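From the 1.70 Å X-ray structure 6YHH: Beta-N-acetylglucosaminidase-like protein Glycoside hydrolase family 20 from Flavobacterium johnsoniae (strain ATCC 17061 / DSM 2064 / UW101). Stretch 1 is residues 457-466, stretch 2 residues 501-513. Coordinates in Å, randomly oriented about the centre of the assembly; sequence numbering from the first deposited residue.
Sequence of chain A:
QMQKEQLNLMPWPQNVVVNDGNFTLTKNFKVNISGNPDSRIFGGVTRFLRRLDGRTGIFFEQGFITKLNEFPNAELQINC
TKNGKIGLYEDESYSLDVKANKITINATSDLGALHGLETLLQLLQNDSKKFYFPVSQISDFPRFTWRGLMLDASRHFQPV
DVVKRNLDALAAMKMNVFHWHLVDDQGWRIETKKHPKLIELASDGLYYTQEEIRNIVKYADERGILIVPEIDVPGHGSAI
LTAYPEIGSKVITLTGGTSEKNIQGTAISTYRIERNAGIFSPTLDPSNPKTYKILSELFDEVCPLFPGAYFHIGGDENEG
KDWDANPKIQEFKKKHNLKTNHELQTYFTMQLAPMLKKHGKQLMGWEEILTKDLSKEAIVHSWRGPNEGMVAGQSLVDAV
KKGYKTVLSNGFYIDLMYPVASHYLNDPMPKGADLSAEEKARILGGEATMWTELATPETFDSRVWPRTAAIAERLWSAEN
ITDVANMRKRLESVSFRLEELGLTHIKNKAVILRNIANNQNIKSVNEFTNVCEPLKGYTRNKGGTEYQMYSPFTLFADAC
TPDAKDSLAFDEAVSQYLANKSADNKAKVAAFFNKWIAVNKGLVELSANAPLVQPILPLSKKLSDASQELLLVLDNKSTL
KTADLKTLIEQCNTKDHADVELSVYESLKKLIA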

ATOM      1  N   PRO A 457      -7.228   5.658  -5.021  1.00  8.10           N
ATOM      2  CA  PRO A 457      -6.197   5.408  -3.974  1.00  8.38           C
ATOM      3  C   PRO A 457      -4.916   4.858  -4.522  1.00  8.49           C
ATOM      4  O   PRO A 457      -3.862   5.062  -3.912  1.00  8.37           O
ATOM      5  CB  PRO A 457      -6.864   4.350  -3.088  1.00  8.81           C
ATOM      6  CG  PRO A 457      -8.300   4.686  -3.261  1.00  9.63           C
ATOM      7  CD  PRO A 457      -8.538   5.079  -4.667  1.00  8.94           C
ATOM      8  N   GLU A 458      -4.997   4.167  -5.655  1.00  7.96           N
ATOM      9  CA  GLU A 458      -3.789   3.628  -6.319  1.00  8.17           C
ATOM     10  C   GLU A 458      -2.928   4.681  -6.948  1.00  7.68           C
ATOM     11  O   GLU A 458      -1.677   4.628  -6.924  1.00  8.79           O
ATOM     12  CB  GLU A 458      -4.149   2.506  -7.313  1.00  9.42           C
ATOM     13  CG  GLU A 458      -4.803   1.295  -6.596  1.00 10.40           C
ATOM     14  CD  GLU A 458      -6.237   1.424  -6.202  1.00 13.38           C
ATOM     15  OE1 GLU A 458      -6.987   2.250  -6.753  1.00 10.70           O
ATOM     16  OE2 GLU A 458      -6.517   0.776  -5.134  1.00 16.19           O
ATOM     17  N   THR A 459      -3.536   5.657  -7.593  1.00  7.31           N
ATOM     18  CA  THR A 459      -2.774   6.645  -8.323  1.00  7.50           C
ATOM     19  C   THR A 459      -2.565   7.999  -7.565  1.00  8.13           C
ATOM     20  O   THR A 459      -1.786   8.818  -8.033  1.00  7.99           O
ATOM     21  CB  THR A 459      -3.325   7.006  -9.726  1.00  7.77           C
ATOM     22  OG1 THR A 459      -4.632   7.565  -9.601  1.00  7.89           O
ATOM     23  CG2 THR A 459      -3.461   5.777 -10.554  1.00  8.41           C
ATOM     24  N   PHE A 460      -3.219   8.150  -6.419  1.00  7.39           N
ATOM     25  CA  PHE A 460      -3.191   9.364  -5.586  1.00  7.76           C
ATOM     26  C   PHE A 460      -1.759   9.868  -5.353  1.00  7.23           C
ATOM     27  O   PHE A 460      -1.405  11.005  -5.708  1.00  8.01           O
ATOM     28  CB  PHE A 460      -3.821   9.084  -4.225  1.00  7.34           C
ATOM     29  CG  PHE A 460      -3.948  10.308  -3.379  1.00  7.40           C
ATOM     30  CD1 PHE A 460      -5.064  11.114  -3.509  1.00  7.76           C
ATOM     31  CD2 PHE A 460      -3.008  10.638  -2.415  1.00  7.66           C
ATOM     32  CE1 PHE A 460      -5.233  12.273  -2.807  1.00  8.21           C
ATOM     33  CE2 PHE A 460      -3.135  11.785  -1.670  1.00  7.42           C
ATOM     34  CZ  PHE A 460      -4.268  12.601  -1.815  1.00  8.12           C
ATOM     35  N   ASP A 461      -0.891   8.997  -4.839  1.00  6.89           N
ATOM     36  CA  ASP A 461       0.473   9.441  -4.511  1.00  7.38           C
ATOM     37  C   ASP A 461       1.290   9.872  -5.767  1.00  7.34           C
ATOM     38  O   ASP A 461       2.071  10.861  -5.672  1.00  7.69           O
ATOM     39  CB  ASP A 461       1.239   8.374  -3.759  1.00  7.28           C
ATOM     40  CG  ASP A 461       0.694   8.063  -2.408  1.00  7.58           C
ATOM     41  OD1 ASP A 461      -0.120   8.810  -1.920  1.00  8.68           O
ATOM     42  OD2 ASP A 461       1.167   7.010  -1.832  1.00  7.90           O
ATOM     43  N   SER A 462       1.043   9.229  -6.931  1.00  7.62           N
ATOM     44  CA  SER A 462       1.724   9.611  -8.145  1.00  7.63           C
ATOM     45  C   SER A 462       1.358  11.019  -8.604  1.00  7.69           C
ATOM     46  O   SER A 462       2.103  11.666  -9.386  1.00  8.53           O
ATOM     47  CB  SER A 462       1.442   8.638  -9.297  1.00  8.09           C
ATOM     48  OG  SER A 462       0.165   8.732  -9.821  1.00  8.85           O
ATOM     49  N   ARG A 463       0.177  11.450  -8.244  1.00  7.18           N
ATOM     50  CA  ARG A 463      -0.261  12.837  -8.547  1.00  7.29           C
ATOM     51  C   ARG A 463       0.316  13.833  -7.517  1.00  7.31           C
ATOM     52  O   ARG A 463       0.799  14.942  -7.859  1.00  8.10           O
ATOM     53  CB  ARG A 463      -1.805  12.881  -8.617  1.00  7.79           C
ATOM     54  CG  ARG A 463      -2.335  12.520 -10.012  1.00  7.82           C
ATOM     55  CD  ARG A 463      -1.877  11.199 -10.593  1.00  7.81           C
ATOM     56  NE  ARG A 463      -2.294  11.078 -11.993  1.00  8.14           N
ATOM     57  CZ  ARG A 463      -1.538  10.508 -12.944  1.00  8.31           C
ATOM     58  NH1 ARG A 463      -0.428   9.825 -12.631  1.00  7.20           N
ATOM     59  NH2 ARG A 463      -1.962  10.544 -14.231  1.00  8.01           N
ATOM     60  N   VAL A 464       0.248  13.495  -6.239  1.00  7.19           N
ATOM     61  CA  VAL A 464       0.700  14.421  -5.167  1.00  7.31           C
ATOM     62  C   VAL A 464       2.211  14.602  -5.150  1.00  7.52           C
ATOM     63  O   VAL A 464       2.678  15.731  -4.993  1.00  7.61           O
ATOM     64  CB  VAL A 464       0.169  13.977  -3.794  1.00  7.54           C
ATOM     65  CG1 VAL A 464       0.613  14.911  -2.686  1.00  8.00           C
ATOM     66  CG2 VAL A 464      -1.337  13.969  -3.877  1.00  7.85           C
ATOM     67  N   TRP A 465       2.946  13.517  -5.301  1.00  7.51           N
ATOM     68  CA  TRP A 465       4.425  13.455  -5.095  1.00  8.39           C
ATOM     69  C   TRP A 465       5.095  13.091  -6.378  1.00  8.35           C
ATOM     70  O   TRP A 465       4.617  12.186  -7.103  1.00  8.76           O
ATOM     71  CB  TRP A 465       4.749  12.417  -4.009  1.00  8.03           C
ATOM     72  CG  TRP A 465       3.960  12.680  -2.722  1.00  7.99           C
ATOM     73  CD1 TRP A 465       2.844  11.988  -2.242  1.00  8.39           C
ATOM     74  CD2 TRP A 465       4.187  13.751  -1.782  1.00  8.04           C
ATOM     75  NE1 TRP A 465       2.385  12.603  -1.089  1.00  8.17           N
ATOM     76  CE2 TRP A 465       3.199  13.674  -0.791  1.00  8.02           C
ATOM     77  CE3 TRP A 465       5.127  14.833  -1.730  1.00  8.44           C
ATOM     78  CZ2 TRP A 465       3.101  14.598   0.227  1.00  8.50           C
ATOM     79  CZ3 TRP A 465       5.051  15.727  -0.684  1.00  9.01           C
ATOM     80  CH2 TRP A 465       4.004  15.615   0.289  1.00  8.74           C
ATOM     81  N   PRO A 466       6.251  13.726  -6.707  1.00  8.25           N
ATOM     82  CA  PRO A 466       6.982  14.602  -5.823  1.00  8.74           C
ATOM     83  C   PRO A 466       6.684  16.084  -5.973  1.00  8.56           C
ATOM     84  O   PRO A 466       7.343  16.915  -5.304  1.00  9.08           O
ATOM     85  CB  PRO A 466       8.432  14.346  -6.218  1.00  9.45           C
ATOM     86  CG  PRO A 466       8.310  14.151  -7.715  1.00  9.53           C
ATOM     87  CD  PRO A 466       7.014  13.375  -7.894  1.00  9.83           C
ATOM     88  N   LEU A 501       8.117   5.626   3.599  1.00  8.41           N
ATOM     89  CA  LEU A 501       6.917   5.953   4.336  1.00  8.55           C
ATOM     90  C   LEU A 501       5.670   5.320   3.650  1.00  9.29           C
ATOM     91  O   LEU A 501       4.538   5.552   4.067  1.00 10.47           O
ATOM     92  CB  LEU A 501       6.753   7.494   4.333  1.00  9.13           C
ATOM     93  CG  LEU A 501       7.942   8.228   4.946  1.00 10.26           C
ATOM     94  CD1 LEU A 501       7.781   9.748   4.788  1.00 11.45           C
ATOM     95  CD2 LEU A 501       8.224   7.810   6.364  1.00 10.63           C
ATOM     96  N   GLY A 502       5.885   4.478   2.653  1.00  8.80           N
ATOM     97  CA  GLY A 502       4.801   3.779   1.959  1.00 10.19           C
ATOM     98  C   GLY A 502       4.267   4.491   0.750  1.00  9.34           C
ATOM     99  O   GLY A 502       3.349   3.994   0.077  1.00  9.38           O
ATOM    100  N   LEU A 503       4.803   5.661   0.430  1.00  8.99           N
ATOM    101  CA  LEU A 503       4.251   6.402  -0.716  1.00  9.15           C
ATOM    102  C   LEU A 503       4.424   5.619  -2.003  1.00 10.06           C
ATOM    103  O   LEU A 503       5.449   4.961  -2.245  1.00 10.68           O
ATOM    104  CB  LEU A 503       4.920   7.832  -0.846  1.00 10.10           C
ATOM    105  CG  LEU A 503       4.334   8.948   0.047  1.00 12.27           C
ATOM    106  CD1 LEU A 503       2.869   9.139   0.158  1.00 14.65           C
ATOM    107  CD2 LEU A 503       4.650   8.573   1.490  1.00 13.94           C
ATOM    108  N   THR A 504       3.428   5.645  -2.869  1.00  8.54           N
ATOM    109  CA  THR A 504       3.317   4.670  -3.964  1.00  8.40           C
ATOM    110  C   THR A 504       3.629   5.300  -5.285  1.00  8.69           C
ATOM    111  O   THR A 504       3.412   4.691  -6.326  1.00  7.87           O
ATOM    112  CB  THR A 504       1.898   4.106  -4.110  1.00  7.78           C
ATOM    113  OG1 THR A 504       0.961   5.118  -4.545  1.00  7.27           O
ATOM    114  CG2 THR A 504       1.353   3.523  -2.797  1.00  7.66           C
ATOM    115  N   HIS A 505       4.118   6.536  -5.285  1.00  8.38           N
ATOM    116  CA  HIS A 505       4.265   7.261  -6.560  1.00  8.71           C
ATOM    117  C   HIS A 505       5.120   6.537  -7.620  1.00  9.25           C
ATOM    118  O   HIS A 505       4.781   6.517  -8.795  1.00 10.77           O
ATOM    119  CB  HIS A 505       4.756   8.683  -6.356  1.00  8.96           C
ATOM    120  CG  HIS A 505       5.966   8.798  -5.501  1.00  8.88           C
ATOM    121  ND1 HIS A 505       5.994   8.340  -4.203  1.00  9.45           N
ATOM    122  CD2 HIS A 505       7.179   9.365  -5.729  1.00  9.07           C
ATOM    123  CE1 HIS A 505       7.196   8.542  -3.702  1.00 10.53           C
ATOM    124  NE2 HIS A 505       7.910   9.234  -4.583  1.00  9.16           N
ATOM    125  N   ILE A 506       6.188   5.908  -7.202  1.00  8.68           N
ATOM    126  CA  ILE A 506       7.083   5.186  -8.113  1.00  9.07           C
ATOM    127  C   ILE A 506       6.553   3.758  -8.289  1.00  9.17           C
ATOM    128  O   ILE A 506       6.432   3.243  -9.426  1.00  9.64           O
ATOM    129  CB  ILE A 506       8.553   5.187  -7.583  1.00  9.29           C
ATOM    130  CG1 ILE A 506       9.052   6.639  -7.418  1.00  9.96           C
ATOM    131  CG2 ILE A 506       9.455   4.484  -8.573  1.00  9.61           C
ATOM    132  CD1 ILE A 506      10.260   6.777  -6.532  1.00 11.61           C
ATOM    133  N   LYS A 507       6.255   3.063  -7.193  1.00  8.64           N
ATOM    134  CA  LYS A 507       6.008   1.606  -7.279  1.00  8.99           C
ATOM    135  C   LYS A 507       4.670   1.234  -7.921  1.00  9.28           C
ATOM    136  O   LYS A 507       4.584   0.208  -8.619  1.00  9.08           O
ATOM    137  CB  LYS A 507       6.171   0.944  -5.879  1.00  9.57           C
ATOM    138  CG  LYS A 507       5.094   1.239  -4.863  1.00  9.01           C
ATOM    139  CD  LYS A 507       5.495   0.774  -3.485  1.00  9.36           C
ATOM    140  CE  LYS A 507       4.395   0.926  -2.501  1.00  9.51           C
ATOM    141  NZ  LYS A 507       4.845   0.650  -1.078  1.00 10.11           N
ATOM    142  N   ASN A 508       3.623   2.044  -7.706  1.00  8.01           N
ATOM    143  CA  ASN A 508       2.343   1.715  -8.278  1.00  8.24           C
ATOM    144  C   ASN A 508       2.362   1.918  -9.806  1.00  9.01           C
ATOM    145  O   ASN A 508       1.539   1.350 -10.508  1.00  9.39           O
ATOM    146  CB  ASN A 508       1.185   2.492  -7.598  1.00  8.44           C
ATOM    147  CG  ASN A 508       0.652   1.816  -6.351  1.00  8.62           C
ATOM    148  OD1 ASN A 508      -0.423   2.264  -5.742  1.00 10.52           O
ATOM    149  ND2 ASN A 508       1.329   0.787  -5.923  1.00  6.68           N
ATOM    150  N   LYS A 509       3.304   2.699 -10.364  1.00  8.77           N
ATOM    151  CA  LYS A 509       3.408   2.853 -11.777  1.00  9.55           C
ATOM    152  C   LYS A 509       3.720   1.521 -12.427  1.00  9.31           C
ATOM    153  O   LYS A 509       3.174   1.179 -13.455  1.00  8.40           O
ATOM    154  CB  LYS A 509       4.563   3.841 -12.080  1.00  9.40           C
ATOM    155  CG  LYS A 509       4.869   4.055 -13.537  1.00 10.54           C
ATOM    156  CD  LYS A 509       6.056   4.985 -13.656  1.00 10.78           C
ATOM    157  CE  LYS A 509       6.342   5.267 -15.090  1.00 12.28           C
ATOM    158  NZ  LYS A 509       7.334   6.382 -15.225  1.00 13.17           N
ATOM    159  N   ALA A 510       4.561   0.709 -11.771  1.00  9.09           N
ATOM    160  CA  ALA A 510       4.917  -0.609 -12.383  1.00  9.72           C
ATOM    161  C   ALA A 510       3.746  -1.580 -12.376  1.00  8.53           C
ATOM    162  O   ALA A 510       3.636  -2.408 -13.256  1.00  7.78           O
ATOM    163  CB  ALA A 510       6.115  -1.269 -11.669  1.00 10.65           C
ATOM    164  N   VAL A 511       2.872  -1.526 -11.381  1.00  7.48           N
ATOM    165  CA  VAL A 511       1.700  -2.272 -11.346  1.00  7.53           C
ATOM    166  C   VAL A 511       0.814  -1.966 -12.562  1.00  7.53           C
ATOM    167  O   VAL A 511       0.282  -2.879 -13.242  1.00  8.03           O
ATOM    168  CB  VAL A 511       0.866  -1.981 -10.092  1.00  8.56           C
ATOM    169  CG1 VAL A 511      -0.452  -2.719 -10.146  1.00  9.52           C
ATOM    170  CG2 VAL A 511       1.679  -2.350  -8.845  1.00  9.66           C
ATOM    171  N   ILE A 512       0.633  -0.673 -12.819  1.00  7.42           N
ATOM    172  CA  ILE A 512      -0.156  -0.225 -13.979  1.00  7.73           C
ATOM    173  C   ILE A 512       0.495  -0.696 -15.276  1.00  7.34           C
ATOM    174  O   ILE A 512      -0.186  -1.206 -16.158  1.00  8.17           O
ATOM    175  CB  ILE A 512      -0.360   1.283 -13.975  1.00  7.72           C
ATOM    176  CG1 ILE A 512      -1.310   1.627 -12.791  1.00  8.41           C
ATOM    177  CG2 ILE A 512      -1.005   1.763 -15.251  1.00  7.92           C
ATOM    178  CD1 ILE A 512      -1.232   3.093 -12.406  1.00  8.91           C
ATOM    179  N   LEU A 513       1.814  -0.617 -15.356  1.00  7.51           N
ATOM    180  CA  LEU A 513       2.511  -0.998 -16.598  1.00  7.73           C
ATOM    181  C   LEU A 513       2.369  -2.519 -16.824  1.00  9.14           C
ATOM    182  O   LEU A 513       2.171  -2.961 -17.929  1.00  8.82           O
ATOM    183  CB  LEU A 513       3.944  -0.570 -16.597  1.00  8.18           C
ATOM    184  CG  LEU A 513       4.036   0.920 -16.659  1.00  9.58           C
ATOM    185  CD1 LEU A 513       5.526   1.232 -16.597  1.00 10.82           C
ATOM    186  CD2 LEU A 513       3.419   1.642 -17.830  1.00 10.68           C
TER
HETATM  187  O   HOH W   1      -1.417   6.296  -3.873  1.00  6.80           O
HETATM  188  O   HOH W   2       0.524   6.140  -7.002  1.00  8.51           O

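The contact begins at Gly 502, whose backbone angles would jam a CB against the carbonyl O of the residue before; the turn itself calls for glycine. Leu 503 then points toward the first stretch and lays its CD1 3.7 Å from Trp 465 CD1, an apolar contact beside a direct hydrogen bond between the stretches. That bond runs from Thr 504 N to Asp 461 OD2 at 2.8 Å: a buried carboxylate, aimed across the gap, takes up a backbone NH.

The hydroxyl of Thr 504 also reaches the first stretch through solvent. Its OG1 lies 2.7 Å from each of two waters; one also bonds Pro 457 O and Asp 461 N, the other Glu 458 O and, weakly, Ser 462 N. Backbone groups near the start of the helix are thus tied through water to a single side chain.

At His 505 the backbones come closest, with its CA 3.8 Å from Ser 462 CA. The imidazole turns one face to Trp 465, whose CB sits 4.2 Å from the ring centroid, 13° off the normal, a CH-pi contact. The price is ND1, buried without a partner.

Further on, spacing follows the helix: Asn 508 and Ile 512, four residues apart, both point toward the first stretch, and Ile 512 CD1 packs 3.9 Å from Thr 459 CG2.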